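Local coordinates for cupin type-2 domain-containing protein (Klebsiella pneumoniae subsp. pneumoniae MGH 78578, PDB 3H8U) that is of unknown function but belongs to the cupin superfamily, probably binds a metal ion and packs as a two-fold symmetric pair in the crystal, at the interface of chains A and B. Coordinates in Å, arbitrary orientation; residue numbers count along the deposited sequence, not the author numbering. Chains: chain A/B, uncharacterized conserved protein with double-stranded beta-helix domain.

The interface of chains A and B. Residues chain A 17, 41, 43, 65, 67, 110, 112; chain B 63, 65, 88.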
loop_
_atom_site.group_PDB
_atom_site.type_symbol
_atom_site.label_atom_id
_atom_site.label_comp_id
_atom_site.label_asym_id
_atom_site.label_seq_id
_atom_site.Cartn_x
_atom_site.Cartn_y
_atom_site.Cartn_z
ATOM N N VAL A 17 10.204 -0.286 -4.224
ATOM C CA VAL A 17 9.791 1.079 -4.566
ATOM C C VAL A 17 10.915 1.876 -5.245
ATOM O O VAL A 17 10.672 2.536 -6.264
ATOM C CB VAL A 17 9.216 1.837 -3.322
ATOM C CG1 VAL A 17 9.120 3.335 -3.562
ATOM C CG2 VAL A 17 7.852 1.325 -2.973
ATOM N N VAL A 41 -1.308 -0.560 -9.041
ATOM C CA VAL A 41 -0.357 -0.179 -8.019
ATOM C C VAL A 41 0.673 0.698 -8.724
ATOM O O VAL A 41 1.276 0.266 -9.752
ATOM C CB VAL A 41 0.334 -1.434 -7.400
ATOM C CG1 VAL A 41 1.415 -1.029 -6.381
ATOM C CG2 VAL A 41 -0.691 -2.365 -6.758
ATOM N N VAL A 43 3.836 3.848 -8.105
ATOM C CA VAL A 43 4.783 4.581 -7.260
ATOM C C VAL A 43 4.837 6.019 -7.787
ATOM O O VAL A 43 5.176 6.255 -8.965
ATOM C CB VAL A 43 6.172 3.924 -7.272
ATOM C CG1 VAL A 43 7.219 4.878 -6.697
ATOM C CG2 VAL A 43 6.131 2.622 -6.486
ATOM N N THR A 65 0.041 4.896 0.530
ATOM C CA THR A 65 0.914 4.633 1.671
ATOM C C THR A 65 2.207 5.432 1.478
ATOM O O THR A 65 2.937 5.244 0.514
ATOM C CB THR A 65 1.187 3.106 1.837
ATOM O OG1 THR A 65 -0.022 2.436 2.198
ATOM C CG2 THR A 65 2.213 2.885 2.920
ATOM N N ILE A 67 5.863 6.513 1.800
ATOM C CA ILE A 67 7.221 5.965 2.018
ATOM C C ILE A 67 8.185 7.007 2.568
ATOM O O ILE A 67 8.980 6.734 3.475
ATOM C CB ILE A 67 7.835 5.427 0.667
ATOM C CG1 ILE A 67 6.926 4.366 0.012
ATOM C CG2 ILE A 67 9.193 4.846 0.872
ATOM C CD1 ILE A 67 6.597 3.223 0.955
ATOM N N VAL A 110 3.038 4.949 -2.416
ATOM C CA VAL A 110 2.511 3.858 -3.184
ATOM C C VAL A 110 1.006 4.059 -3.177
ATOM O O VAL A 110 0.374 4.064 -2.121
ATOM C CB VAL A 110 2.866 2.512 -2.556
ATOM C CG1 VAL A 110 2.115 1.346 -3.315
ATOM C CG2 VAL A 110 4.379 2.315 -2.557
ATOM N N VAL A 112 -2.618 2.462 -4.389
ATOM C CA VAL A 112 -3.378 1.299 -4.809
ATOM C C VAL A 112 -4.802 1.764 -5.127
ATOM O O VAL A 112 -5.548 2.106 -4.216
ATOM C CB VAL A 112 -3.391 0.190 -3.740
ATOM C CG1 VAL A 112 -4.173 -1.076 -4.266
ATOM C CG2 VAL A 112 -1.958 -0.166 -3.316
ATOM N N THR B 63 -2.101 -6.281 -1.648
ATOM C CA THR B 63 -0.901 -5.485 -1.939
ATOM C C THR B 63 -0.355 -4.955 -0.615
ATOM O O THR B 63 -1.025 -4.190 0.090
ATOM C CB THR B 63 -1.228 -4.281 -2.850
ATOM O OG1 THR B 63 -1.760 -4.767 -4.066
ATOM C CG2 THR B 63 0.004 -3.455 -3.180
ATOM N N THR B 65 2.586 -2.841 1.406
ATOM C CA THR B 65 3.654 -1.881 1.345
ATOM C C THR B 65 4.340 -1.864 2.690
ATOM O O THR B 65 3.722 -1.546 3.713
ATOM C CB THR B 65 3.129 -0.457 0.973
ATOM O OG1 THR B 65 2.526 -0.504 -0.326
ATOM C CG2 THR B 65 4.269 0.533 0.936
ATOM N N ILE B 88 7.174 -3.556 -2.006
ATOM C CA ILE B 88 5.770 -3.891 -2.234
ATOM C C ILE B 88 5.709 -5.391 -2.508
ATOM O O ILE B 88 6.504 -5.925 -3.284
ATOM C CB ILE B 88 5.200 -3.148 -3.482
ATOM C CG1 ILE B 88 5.233 -1.616 -3.278
ATOM C CG2 ILE B 88 3.828 -3.643 -3.839
ATOM C CD1 ILE B 88 5.228 -0.850 -4.580
#
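B:Thr65 packs against A:Thr65, A:Ile67 and A:Val110 where two cupin double-stranded beta-helix domains meet sheet to sheet. Both chains are copies of one protein related by two-fold symmetry, which suits a homodimer, although the structure alone does not prove that this pairing is the biological one. Followed outward from CB, B:Thr65 divides its contacts between its branches. CB of B:Thr65 lies 4.0 Å from the methyl CG2 of A:Thr65. A chi1 of -62° sets OG1 beside the backbone nitrogen and anti to the carbonyl carbon, which puts the methyl CG2 trans to that nitrogen. This methyl, CG2 of B:Thr65, meets CG2 of A:Thr65 at 3.7 Å, the two equivalent threonines reaching toward each other tip to tip. CG2 of B:Thr65 also lies 3.6 Å from CD1 of A:Ile67. The hydroxyl branch takes a separate course beside A:Val110: OG1 of B:Thr65 comes 3.5 Å from CG1 of A:Val110, a van der Waals contact, as the two side chains run past each other in opposite directions. With 55 Å² hidden by chain A, B:Thr65 loses more surface than any other residue given here.

B:Ile88, on strand 87-91, packs against A:Val17, A:Val43 and A:Val110. Its CG1 and CD1 both touch A:Val17, with CD1 of B:Ile88 3.8 Å from CG2 of A:Val17, the two side chains crossing at about a right angle. CD1 of B:Ile88 also points end-on at A:Val110, 3.9 Å from CG2 of A:Val110, and touches CG2 of A:Val43 more distantly. One delta-methyl is therefore shared by helix 17-20 and strands 40-46 and 107-114 of the partner.

Farther along the patch, B:Thr63 sets its methyl against two valines. CG2 of B:Thr63 is 3.8 Å from CG2 of A:Val112 as these two side chains slide past each other in opposite directions. A:Val41 instead approaches head-on, CG2 of A:Val41 lying 3.8 Å from OG1 of B:Thr63 and reaching the threonine methyl as well. In A:Val41, CG2 lies on the backbone-nitrogen side and CG1 trans to that nitrogen (chi1 176°), which presents CG2 to both branches of the threonine.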